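Local coordinates for protein 6-pyruvoyl tetrahydrobiopterin synthase (Plasmodium vivax, PDB 2A0S) that belongs to the 6-pyruvoyl tetrahydropterin synthase family of zinc-containing enzymes and forms a six-chain assembly with biopterin bound between its subunits, at residues A35-F40 against H87-P92; S55-G60 against Y161-V166; Q63-V68 against K155-N160. One frame throughout, in Å; residues are numbered along the deposited sequence.

Contacts 1 and 2 reach the same antiparallel sheet through neighbouring strands 20-40 and 48-61, with centres 24 Å apart and nearest atoms about 8 Å apart. Contacts 2 and 3 touch at one end of that sheet, where Arg-59 O lies 3.1 Å from Asn-160 N, a probable hydrogen bond. Contacts 1 and 3 have centres 37 Å apart within a chain, yet they meet across an interface: Ile-38 and Phe-40 of contact 1 pack on Tyr-67 and Asp-65 of another subunit's contact 3, beside a biopterin. The arrangement exemplifies a site built between subunits, in which distant parts of one chain serve the same kind of pocket.

Contact 1: A35-F40 against H87-P92; sequences AHFIAF and HHFILP. With BIO (biopterin), chain F; BIO (biopterin), chain D.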
loop_
_atom_site.group_PDB
_atom_site.type_symbol
_atom_site.label_atom_id
_atom_site.label_comp_id
_atom_site.label_asym_id
_atom_site.label_seq_id
_atom_site.Cartn_x
_atom_site.Cartn_y
_atom_site.Cartn_z
ATOM N N ALA A 35 -15.978 -17.587 5.197
ATOM C CA ALA A 35 -17.347 -17.285 4.809
ATOM C C ALA A 35 -18.145 -16.900 6.049
ATOM O O ALA A 35 -17.848 -17.367 7.153
ATOM C CB ALA A 35 -17.982 -18.481 4.121
ATOM N N HIS A 36 -19.147 -16.042 5.865
ATOM C CA HIS A 36 -20.043 -15.650 6.952
ATOM C C HIS A 36 -21.256 -14.885 6.419
ATOM O O HIS A 36 -21.325 -14.561 5.231
ATOM C CB HIS A 36 -19.290 -14.813 8.003
ATOM C CG HIS A 36 -19.425 -13.333 7.815
ATOM N ND1 HIS A 36 -18.946 -12.676 6.703
ATOM C CD2 HIS A 36 -19.988 -12.385 8.599
ATOM C CE1 HIS A 36 -19.209 -11.385 6.812
ATOM N NE2 HIS A 36 -19.840 -11.182 7.953
ATOM N N PHE A 37 -22.219 -14.632 7.301
ATOM C CA PHE A 37 -23.250 -13.623 7.065
ATOM C C PHE A 37 -23.737 -13.038 8.386
ATOM O O PHE A 37 -23.835 -13.746 9.392
ATOM C CB PHE A 37 -24.414 -14.154 6.202
ATOM C CG PHE A 37 -25.218 -15.256 6.842
ATOM C CD1 PHE A 37 -26.321 -14.958 7.643
ATOM C CD2 PHE A 37 -24.898 -16.591 6.616
ATOM C CE1 PHE A 37 -27.075 -15.976 8.229
ATOM C CE2 PHE A 37 -25.646 -17.614 7.195
ATOM C CZ PHE A 37 -26.736 -17.306 8.003
ATOM N N ILE A 38 -24.016 -11.738 8.377
ATOM C CA ILE A 38 -24.563 -11.053 9.542
ATOM C C ILE A 38 -26.054 -11.339 9.657
ATOM O O ILE A 38 -26.789 -11.265 8.670
ATOM C CB ILE A 38 -24.315 -9.516 9.482
ATOM C CG1 ILE A 38 -22.813 -9.195 9.561
ATOM C CG2 ILE A 38 -25.099 -8.775 10.577
ATOM C CD1 ILE A 38 -22.117 -9.694 10.818
ATOM N N ALA A 39 -26.481 -11.682 10.866
ATOM C CA ALA A 39 -27.894 -11.825 11.175
ATOM C C ALA A 39 -28.181 -11.261 12.561
ATOM O O ALA A 39 -27.535 -11.639 13.542
ATOM C CB ALA A 39 -28.319 -13.286 11.082
ATOM N N PHE A 40 -29.127 -10.328 12.623
ATOM C CA PHE A 40 -29.679 -9.851 13.891
ATOM C C PHE A 40 -31.181 -9.599 13.753
ATOM O O PHE A 40 -31.770 -9.932 12.723
ATOM C CB PHE A 40 -28.917 -8.628 14.436
ATOM C CG PHE A 40 -28.854 -7.456 13.492
ATOM C CD1 PHE A 40 -29.902 -6.538 13.419
ATOM C CD2 PHE A 40 -27.726 -7.244 12.705
ATOM C CE1 PHE A 40 -29.837 -5.444 12.558
ATOM C CE2 PHE A 40 -27.651 -6.152 11.841
ATOM C CZ PHE A 40 -28.709 -5.250 11.767
ATOM N N HIS A 87 -10.142 -20.610 6.351
ATOM C CA HIS A 87 -10.797 -21.587 5.470
ATOM C C HIS A 87 -12.028 -22.267 6.072
ATOM O O HIS A 87 -12.225 -23.473 5.911
ATOM C CB HIS A 87 -9.790 -22.615 4.936
ATOM C CG HIS A 87 -9.247 -22.278 3.583
ATOM N ND1 HIS A 87 -8.493 -21.149 3.340
ATOM C CD2 HIS A 87 -9.351 -22.923 2.396
ATOM C CE1 HIS A 87 -8.157 -21.113 2.064
ATOM N NE2 HIS A 87 -8.664 -22.178 1.469
ATOM N N HIS A 88 -12.857 -21.484 6.755
ATOM C CA HIS A 88 -14.088 -21.994 7.358
ATOM C C HIS A 88 -15.242 -21.006 7.223
ATOM O O HIS A 88 -15.029 -19.825 6.952
ATOM C CB HIS A 88 -13.871 -22.320 8.841
ATOM C CG HIS A 88 -12.988 -23.505 9.080
ATOM N ND1 HIS A 88 -11.673 -23.385 9.471
ATOM C CD2 HIS A 88 -13.234 -24.832 8.983
ATOM C CE1 HIS A 88 -11.145 -24.589 9.605
ATOM N NE2 HIS A 88 -12.071 -25.485 9.315
ATOM N N PHE A 89 -16.464 -21.502 7.400
ATOM C CA PHE A 89 -17.614 -20.636 7.630
ATOM C C PHE A 89 -17.633 -20.274 9.112
ATOM O O PHE A 89 -17.585 -21.155 9.973
ATOM C CB PHE A 89 -18.921 -21.331 7.220
ATOM C CG PHE A 89 -20.166 -20.607 7.668
ATOM C CD1 PHE A 89 -20.664 -19.526 6.942
ATOM C CD2 PHE A 89 -20.845 -21.010 8.817
ATOM C CE1 PHE A 89 -21.815 -18.855 7.358
ATOM C CE2 PHE A 89 -21.995 -20.346 9.239
ATOM C CZ PHE A 89 -22.481 -19.267 8.507
ATOM N N ILE A 90 -17.688 -18.978 9.407
ATOM C CA ILE A 90 -17.752 -18.508 10.788
ATOM C C ILE A 90 -19.176 -18.642 11.321
ATOM O O ILE A 90 -20.083 -17.916 10.903
ATOM C CB ILE A 90 -17.238 -17.053 10.939
ATOM C CG1 ILE A 90 -15.747 -16.971 10.592
ATOM C CG2 ILE A 90 -17.489 -16.538 12.358
ATOM C CD1 ILE A 90 -15.214 -15.553 10.442
ATOM N N LEU A 91 -19.357 -19.585 12.240
ATOM C CA LEU A 91 -20.662 -19.860 12.831
ATOM C C LEU A 91 -20.764 -19.293 14.252
ATOM O O LEU A 91 -20.067 -19.759 15.160
ATOM C CB LEU A 91 -20.944 -21.370 12.818
ATOM C CG LEU A 91 -22.252 -21.926 13.397
ATOM C CD1 LEU A 91 -23.480 -21.303 12.749
ATOM C CD2 LEU A 91 -22.286 -23.434 13.248
ATOM N N PRO A 92 -21.631 -18.278 14.446
ATOM C CA PRO A 92 -21.852 -17.688 15.768
ATOM C C PRO A 92 -22.706 -18.598 16.647
ATOM O O PRO A 92 -23.868 -18.853 16.325
ATOM C CB PRO A 92 -22.602 -16.381 15.461
ATOM C CG PRO A 92 -22.647 -16.261 13.961
ATOM C CD PRO A 92 -22.462 -17.631 13.416
HETATM N N1 BIO F . -4.021 -21.719 -7.403
HETATM N N2 BIO F . -3.778 -21.451 -9.685
HETATM C C2 BIO F . -4.465 -21.223 -8.572
HETATM N N3 BIO F . -5.653 -20.476 -8.623
HETATM C C4 BIO F . -6.369 -20.247 -7.441
HETATM O O4 BIO F . -7.413 -19.595 -7.467
HETATM C C4A BIO F . -5.879 -20.772 -6.247
HETATM C C8A BIO F . -4.692 -21.512 -6.257
HETATM N N8 BIO F . -4.212 -22.017 -5.110
HETATM C C7 BIO F . -4.851 -21.825 -3.967
HETATM C C6 BIO F . -6.041 -21.093 -3.944
HETATM N N5 BIO F . -6.527 -20.580 -5.086
HETATM C C9 BIO F . -6.799 -20.850 -2.628
HETATM O O9 BIO F . -5.923 -20.267 -1.650
HETATM C C10 BIO F . -7.437 -22.150 -2.108
HETATM O O10 BIO F . -8.719 -21.845 -1.551
HETATM C C11 BIO F . -6.547 -22.881 -1.090
HETATM N N1 BIO D . -20.705 -2.794 10.198
HETATM N N2 BIO D . -19.811 -2.022 12.188
HETATM C C2 BIO D . -19.912 -2.978 11.269
HETATM N N3 BIO D . -19.190 -4.176 11.415
HETATM C C4 BIO D . -19.305 -5.174 10.436
HETATM O O4 BIO D . -18.678 -6.227 10.555
HETATM C C4A BIO D . -20.136 -4.948 9.338
HETATM C C8A BIO D . -20.829 -3.737 9.245
HETATM N N8 BIO D . -21.633 -3.511 8.193
HETATM C C7 BIO D . -21.777 -4.423 7.245
HETATM C C6 BIO D . -21.087 -5.636 7.317
HETATM N N5 BIO D . -20.283 -5.876 8.370
HETATM C C9 BIO D . -21.265 -6.696 6.207
HETATM O O9 BIO D . -20.897 -7.991 6.703
HETATM C C10 BIO D . -20.443 -6.386 4.940
HETATM O O10 BIO D . -19.151 -5.878 5.283
HETATM C C11 BIO D . -21.182 -5.419 4.006
HETATM O O HOH W 1 -21.675 -15.987 9.992
#
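The rings of Phe-37 and Phe-89 meet obliquely, their planes 39° apart, with Phe-37 CE2 3.8 Å from Phe-89 CZ. This aromatic junction joins the break in the long strand 20-40 of the T-fold sheet to the short strand 89-92. Further along the Phe-89 ring, Phe-89 CE1 touches His-36 CA at 3.7 Å, while Leu-91 CD1 lies at the ring's edge in plane. Phe-37 holds its CG between its own backbone N and carbonyl carbon (chi1 65°), which brings the ring near Phe-89; Tyr-117 stacks on Phe-37, and Phe-119 meets Phe-89.

The His-36 ring belongs to the metal site. Its side chain is about 2 Å from a bound zinc ion, its edge carries Ile-38 CD1, and NE2 approaches O9 of the chain D biopterin. His-48 and His-50, whose rings meet it, probably complete the zinc triad, as in this family.

Backbone bonds draw the two strands together in a single bridge, Ala-35 with Phe-89. Ala-35 N donates to His-88 O at 3.0 Å, and Ile-90 N returns a nearly straight bond to Ala-35 O at 2.8 Å. Past the bridge the chains part, and a water spans the gap, accepting from Phe-37 N and donating to Ile-90 O.

His-87, stacked on His-48 of a second subunit, serves a different pocket: at its ring edge, His-87 NE2 donates to O10 of the chain F biopterin at 3.0 Å.

Contact 2: S55-G60 against Y161-V166; sequences SLRLRG and YMEVTV
Backbone hydrogen bonds join Ser-55, Arg-57 and Arg-59 to Thr-165, Glu-163 and Tyr-161, a clear case of antiparallel pairing in a T-fold sheet. The Ser-55/Thr-165 and Arg-57/Glu-163 pairs are bonded in both directions, with Arg-57 N reaching Glu-163 O at 2.7 Å. Alternating with the hydrogen-bonded pairs are the non-hydrogen-bonded pairs Leu-56/Val-164 and Leu-58/Met-162. Here CA-H groups approach carbonyl oxygens: Leu-56 CA to Glu-163 O, Val-164 CA to Ser-55 O and Leu-58 CA to Tyr-161 O.

Cation-pi stacking dominates one end of the polar face. The extended Arg-59 chain runs alongside Tyr-161 and lays its guanidinium flat on the ring, Arg-59 CZ 4.0 Å from the Tyr-161 centroid and the planes only 7° apart. Tyr-161 CG stands opposite its backbone N (chi1 -178°), carrying the ring alongside the arginine chain, one face against the guanidinium. Tyr-161 OH donates to Glu-163 OE1 at 2.6 Å, on the lone pair anti to the other carboxylate oxygen.

Charge pairing is looser. Arg-57 and Glu-163 leave the sheet together, but Arg-57 NH2 and Glu-163 OE2 form only a long salt bridge, 3.9 Å. A water supplies the closer link, accepting from Arg-57 NH2, donating to Glu-163 OE2 and bonding Thr-165 OG1.

Apolar packing fills the other face: Leu-56 CD1 touches Val-164 CG1 at 3.7 Å and the CE of Met-162, whose bent chain sets SD 3.6 Å from Leu-58 CG.

Helix 134-149 covers this apolar layer, with Leu-142 and Leu-145 against Val-164 and with Ile-146 and Ile-149 against Met-162. Strands 20-40 and 172-179 flank the pair, Glu-22 on the former forming a salt bridge with Arg-59 and Thr-175 OG1 on the latter hydrogen-bonded to Thr-165 OG1.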
loop_
_atom_site.group_PDB
_atom_site.type_symbol
_atom_site.label_atom_id
_atom_site.label_comp_id
_atom_site.label_asym_id
_atom_site.label_seq_id
_atom_site.Cartn_x
_atom_site.Cartn_y
_atom_site.Cartn_z
ATOM N N SER A 55 -4.068 -7.276 13.055
ATOM C CA SER A 55 -2.851 -6.633 13.544
ATOM C C SER A 55 -2.894 -6.507 15.064
ATOM O O SER A 55 -3.956 -6.281 15.648
ATOM C CB SER A 55 -2.638 -5.266 12.890
ATOM O OG SER A 55 -3.686 -4.372 13.204
ATOM N N LEU A 56 -1.734 -6.666 15.694
ATOM C CA LEU A 56 -1.630 -6.628 17.148
ATOM C C LEU A 56 -0.769 -5.458 17.623
ATOM O O LEU A 56 0.329 -5.230 17.107
ATOM C CB LEU A 56 -1.085 -7.965 17.671
ATOM C CG LEU A 56 -0.854 -8.194 19.169
ATOM C CD1 LEU A 56 -2.140 -8.094 19.983
ATOM C CD2 LEU A 56 -0.182 -9.539 19.396
ATOM N N ARG A 57 -1.291 -4.715 18.598
ATOM C CA ARG A 57 -0.574 -3.608 19.234
ATOM C C ARG A 57 -0.408 -3.845 20.732
ATOM O O ARG A 57 -1.357 -4.240 21.415
ATOM C CB ARG A 57 -1.295 -2.279 19.005
ATOM C CG ARG A 57 -0.848 -1.518 17.773
ATOM C CD ARG A 57 -1.595 -0.195 17.651
ATOM N NE ARG A 57 -1.279 0.516 16.412
ATOM C CZ ARG A 57 -1.893 0.319 15.247
ATOM N NH1 ARG A 57 -1.527 1.023 14.183
ATOM N NH2 ARG A 57 -2.867 -0.576 15.134
ATOM N N LEU A 58 0.801 -3.590 21.228
ATOM C CA LEU A 58 1.156 -3.789 22.635
ATOM C C LEU A 58 1.888 -2.577 23.195
ATOM O O LEU A 58 2.667 -1.940 22.487
ATOM C CB LEU A 58 2.103 -4.985 22.785
ATOM C CG LEU A 58 1.645 -6.432 22.599
ATOM C CD1 LEU A 58 1.732 -6.831 21.131
ATOM C CD2 LEU A 58 2.526 -7.342 23.445
ATOM N N ARG A 59 1.668 -2.293 24.476
ATOM C CA ARG A 59 2.417 -1.257 25.186
ATOM C C ARG A 59 3.110 -1.835 26.415
ATOM O O ARG A 59 2.521 -2.622 27.159
ATOM C CB ARG A 59 1.504 -0.099 25.592
ATOM C CG ARG A 59 0.978 0.724 24.429
ATOM C CD ARG A 59 -0.041 1.743 24.903
ATOM N NE ARG A 59 -0.790 2.324 23.791
ATOM C CZ ARG A 59 -1.945 2.971 23.917
ATOM N NH1 ARG A 59 -2.548 3.462 22.844
ATOM N NH2 ARG A 59 -2.505 3.127 25.111
ATOM N N GLY A 60 4.363 -1.439 26.613
ATOM C CA GLY A 60 5.152 -1.882 27.757
ATOM C C GLY A 60 6.480 -1.158 27.840
ATOM O O GLY A 60 6.762 -0.261 27.042
ATOM N N TYR A 161 -0.886 -3.397 28.181
ATOM C CA TYR A 161 -1.900 -3.028 27.198
ATOM C C TYR A 161 -1.822 -3.937 25.974
ATOM O O TYR A 161 -0.757 -4.094 25.373
ATOM C CB TYR A 161 -1.724 -1.558 26.795
ATOM C CG TYR A 161 -2.745 -1.028 25.810
ATOM C CD1 TYR A 161 -3.976 -0.537 26.245
ATOM C CD2 TYR A 161 -2.469 -0.994 24.442
ATOM C CE1 TYR A 161 -4.911 -0.039 25.341
ATOM C CE2 TYR A 161 -3.394 -0.498 23.533
ATOM C CZ TYR A 161 -4.614 -0.024 23.988
ATOM O OH TYR A 161 -5.532 0.467 23.091
ATOM N N MET A 162 -2.956 -4.541 25.626
ATOM C CA MET A 162 -3.075 -5.378 24.433
ATOM C C MET A 162 -4.207 -4.855 23.559
ATOM O O MET A 162 -5.277 -4.508 24.062
ATOM C CB MET A 162 -3.349 -6.835 24.818
ATOM C CG MET A 162 -2.164 -7.568 25.432
ATOM S SD MET A 162 -0.999 -8.211 24.212
ATOM C CE MET A 162 -1.920 -9.591 23.533
ATOM N N GLU A 163 -3.967 -4.802 22.253
ATOM C CA GLU A 163 -4.928 -4.244 21.307
ATOM C C GLU A 163 -4.891 -4.994 19.979
ATOM O O GLU A 163 -3.830 -5.133 19.369
ATOM C CB GLU A 163 -4.635 -2.755 21.083
ATOM C CG GLU A 163 -5.590 -2.053 20.130
ATOM C CD GLU A 163 -5.097 -0.680 19.700
ATOM O OE1 GLU A 163 -5.046 0.237 20.547
ATOM O OE2 GLU A 163 -4.776 -0.515 18.504
ATOM N N VAL A 164 -6.048 -5.483 19.536
ATOM C CA VAL A 164 -6.144 -6.124 18.220
ATOM C C VAL A 164 -7.029 -5.325 17.264
ATOM O O VAL A 164 -8.076 -4.802 17.657
ATOM C CB VAL A 164 -6.609 -7.618 18.279
ATOM C CG1 VAL A 164 -5.797 -8.408 19.298
ATOM C CG2 VAL A 164 -8.097 -7.734 18.567
ATOM N N THR A 165 -6.581 -5.227 16.017
ATOM C CA THR A 165 -7.368 -4.635 14.945
ATOM C C THR A 165 -7.689 -5.720 13.927
ATOM O O THR A 165 -6.787 -6.365 13.387
ATOM C CB THR A 165 -6.618 -3.468 14.258
ATOM O OG1 THR A 165 -6.341 -2.440 15.217
ATOM C CG2 THR A 165 -7.444 -2.879 13.115
ATOM N N VAL A 166 -8.979 -5.928 13.688
ATOM C CA VAL A 166 -9.443 -6.881 12.688
ATOM C C VAL A 166 -10.088 -6.112 11.539
ATOM O O VAL A 166 -10.934 -5.245 11.761
ATOM C CB VAL A 166 -10.438 -7.914 13.290
ATOM C CG1 VAL A 166 -11.016 -8.824 12.207
ATOM C CG2 VAL A 166 -9.756 -8.749 14.365
HETATM O O HOH W 2 -4.164 -2.868 16.760
HETATM O O HOH W 3 -3.031 2.288 19.992
#

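Contact 3: Q63-V68 against K155-N160; sequences QGDGYV and KTRSVN. With BIO (biopterin), chain B.
Arg-157 and Asp-65 meet head-on, and the guanidinium grips the carboxylate with its two terminal nitrogens. In this salt bridge Arg-157 NH1 donates to Asp-65 OD2 at 2.8 Å and Arg-157 NH2 to Asp-65 OD1 at 2.9 Å, although the two planes are turned 38° apart. Asp-65 is itself positioned by an Asx turn: Tyr-67 N approaches OD1 from well out of the carboxylate plane, so two donors share that oxygen. The arginine chain gets there by folding back at chi2 and chi3 (-63° and -57°), a bend that also lets Arg-157 NE donate to Val-68 O at 3.0 Å. That oxygen lies near the guanidinium plane, whereas NE sits above the carbonyl plane.

Gln-63 runs aslant the arginine, and Gln-63 CG lies over one guanidinium face, 3.7 Å from Arg-157 CZ. The charged group is thus fixed in rotation by bonds along its edge and covered by an aliphatic chain. Beside this pair, the Tyr-67 ring lies with one face over biopterin, Tyr-67 CD1 3.4 Å from C2 of the chain B ligand, in a pocket completed by a neighbouring subunit.

Helix 151-156 ends here in a Schellman motif with Ser-158 as its C-prime residue. The contact therefore ties that helix end to the loop between strand 48-61 and helix 71-85, with Val-68 also packing on strand 20-40 and Val-159 on Leu-58 of strand 48-61.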
loop_
_atom_site.group_PDB
_atom_site.type_symbol
_atom_site.label_atom_id
_atom_site.label_comp_id
_atom_site.label_asym_id
_atom_site.label_seq_id
_atom_site.Cartn_x
_atom_site.Cartn_y
_atom_site.Cartn_z
ATOM N N GLN A 63 12.747 -3.815 27.914
ATOM C CA GLN A 63 13.464 -4.653 28.874
ATOM C C GLN A 63 14.979 -4.597 28.665
ATOM O O GLN A 63 15.461 -3.993 27.701
ATOM C CB GLN A 63 12.960 -6.102 28.810
ATOM C CG GLN A 63 11.463 -6.263 29.087
ATOM C CD GLN A 63 11.072 -5.835 30.492
ATOM O OE1 GLN A 63 10.483 -4.771 30.686
ATOM N NE2 GLN A 63 11.407 -6.659 31.480
ATOM N N GLY A 64 15.717 -5.237 29.573
ATOM C CA GLY A 64 17.180 -5.254 29.540
ATOM C C GLY A 64 17.795 -5.935 28.329
ATOM O O GLY A 64 18.998 -5.817 28.094
ATOM N N ASP A 65 16.970 -6.650 27.565
ATOM C CA ASP A 65 17.419 -7.311 26.337
ATOM C C ASP A 65 17.191 -6.452 25.084
ATOM O O ASP A 65 17.524 -6.865 23.970
ATOM C CB ASP A 65 16.772 -8.699 26.190
ATOM C CG ASP A 65 15.246 -8.655 26.167
ATOM O OD1 ASP A 65 14.652 -7.556 26.103
ATOM O OD2 ASP A 65 14.635 -9.743 26.210
ATOM N N GLY A 66 16.621 -5.264 25.278
ATOM C CA GLY A 66 16.364 -4.331 24.181
ATOM C C GLY A 66 14.962 -4.409 23.604
ATOM O O GLY A 66 14.543 -3.521 22.856
ATOM N N TYR A 67 14.239 -5.473 23.945
ATOM C CA TYR A 67 12.871 -5.667 23.477
ATOM C C TYR A 67 11.856 -5.337 24.564
ATOM O O TYR A 67 12.135 -5.501 25.754
ATOM C CB TYR A 67 12.638 -7.119 23.043
ATOM C CG TYR A 67 13.518 -7.648 21.929
ATOM C CD1 TYR A 67 14.121 -6.794 21.005
ATOM C CD2 TYR A 67 13.714 -9.021 21.780
ATOM C CE1 TYR A 67 14.918 -7.294 19.979
ATOM C CE2 TYR A 67 14.504 -9.531 20.757
ATOM C CZ TYR A 67 15.100 -8.663 19.861
ATOM O OH TYR A 67 15.879 -9.167 18.847
ATOM N N VAL A 68 10.680 -4.874 24.150
ATOM C CA VAL A 68 9.507 -4.904 25.016
ATOM C C VAL A 68 9.085 -6.373 25.072
ATOM O O VAL A 68 8.906 -6.945 26.149
ATOM C CB VAL A 68 8.348 -4.030 24.470
ATOM C CG1 VAL A 68 7.105 -4.162 25.349
ATOM C CG2 VAL A 68 8.772 -2.572 24.369
ATOM N N LYS A 155 3.115 -10.119 31.575
ATOM C CA LYS A 155 3.420 -9.320 32.763
ATOM C C LYS A 155 4.904 -9.334 33.135
ATOM O O LYS A 155 5.405 -8.367 33.714
ATOM C CB LYS A 155 2.566 -9.762 33.955
ATOM C CG LYS A 155 1.148 -9.212 33.940
ATOM C CD LYS A 155 0.522 -9.273 35.323
ATOM C CE LYS A 155 -0.814 -8.548 35.361
ATOM N NZ LYS A 155 -1.381 -8.497 36.739
ATOM N N THR A 156 5.598 -10.424 32.806
ATOM C CA THR A 156 7.048 -10.515 33.019
ATOM C C THR A 156 7.810 -9.613 32.047
ATOM O O THR A 156 8.930 -9.185 32.334
ATOM C CB THR A 156 7.576 -11.966 32.896
ATOM O OG1 THR A 156 7.115 -12.550 31.672
ATOM C CG2 THR A 156 7.114 -12.817 34.075
ATOM N N ARG A 157 7.189 -9.332 30.903
ATOM C CA ARG A 157 7.749 -8.429 29.898
ATOM C C ARG A 157 7.252 -6.993 30.096
ATOM O O ARG A 157 7.516 -6.116 29.268
ATOM C CB ARG A 157 7.415 -8.921 28.483
ATOM C CG ARG A 157 7.931 -10.324 28.135
ATOM C CD ARG A 157 9.458 -10.421 28.162
ATOM N NE ARG A 157 10.099 -9.465 27.261
ATOM C CZ ARG A 157 11.410 -9.384 27.049
ATOM N NH1 ARG A 157 12.245 -10.209 27.671
ATOM N NH2 ARG A 157 11.889 -8.476 26.210
ATOM N N SER A 158 6.535 -6.775 31.201
ATOM C CA SER A 158 5.979 -5.470 31.605
ATOM C C SER A 158 4.893 -4.916 30.670
ATOM O O SER A 158 4.617 -3.713 30.672
ATOM C CB SER A 158 7.089 -4.431 31.843
ATOM O OG SER A 158 7.585 -3.912 30.621
ATOM N N VAL A 159 4.275 -5.798 29.888
ATOM C CA VAL A 159 3.181 -5.411 28.997
ATOM C C VAL A 159 1.917 -5.157 29.817
ATOM O O VAL A 159 1.494 -6.013 30.599
ATOM C CB VAL A 159 2.917 -6.484 27.906
ATOM C CG1 VAL A 159 1.773 -6.058 26.987
ATOM C CG2 VAL A 159 4.179 -6.748 27.094
ATOM N N ASN A 160 1.332 -3.975 29.642
ATOM C CA ASN A 160 0.132 -3.580 30.385
ATOM C C ASN A 160 -1.059 -3.220 29.489
ATOM O O ASN A 160 -2.113 -2.802 29.979
ATOM C CB ASN A 160 0.453 -2.428 31.350
ATOM C CG ASN A 160 0.925 -1.165 30.636
ATOM O OD1 ASN A 160 1.185 -1.167 29.432
ATOM N ND2 ASN A 160 1.040 -0.077 31.387
HETATM N N1 BIO B . 11.725 -7.828 18.486
HETATM N N2 BIO B . 10.635 -6.278 19.813
HETATM C C2 BIO B . 11.536 -6.556 18.876
HETATM N N3 BIO B . 12.287 -5.519 18.291
HETATM C C4 BIO B . 13.231 -5.828 17.300
HETATM O O4 BIO B . 13.895 -4.929 16.783
HETATM C C4A BIO B . 13.400 -7.160 16.920
HETATM C C8A BIO B . 12.624 -8.147 17.536
HETATM N N8 BIO B . 12.780 -9.433 17.179
HETATM C C7 BIO B . 13.662 -9.774 16.252
HETATM C C6 BIO B . 14.441 -8.800 15.621
HETATM N N5 BIO B . 14.296 -7.509 15.976
HETATM C C9 BIO B . 15.469 -9.209 14.543
HETATM O O9 BIO B . 16.464 -8.185 14.402
HETATM C C10 BIO B . 14.825 -9.482 13.169
HETATM O O10 BIO B . 13.794 -8.530 12.891
HETATM C C11 BIO B . 14.289 -10.915 13.068
#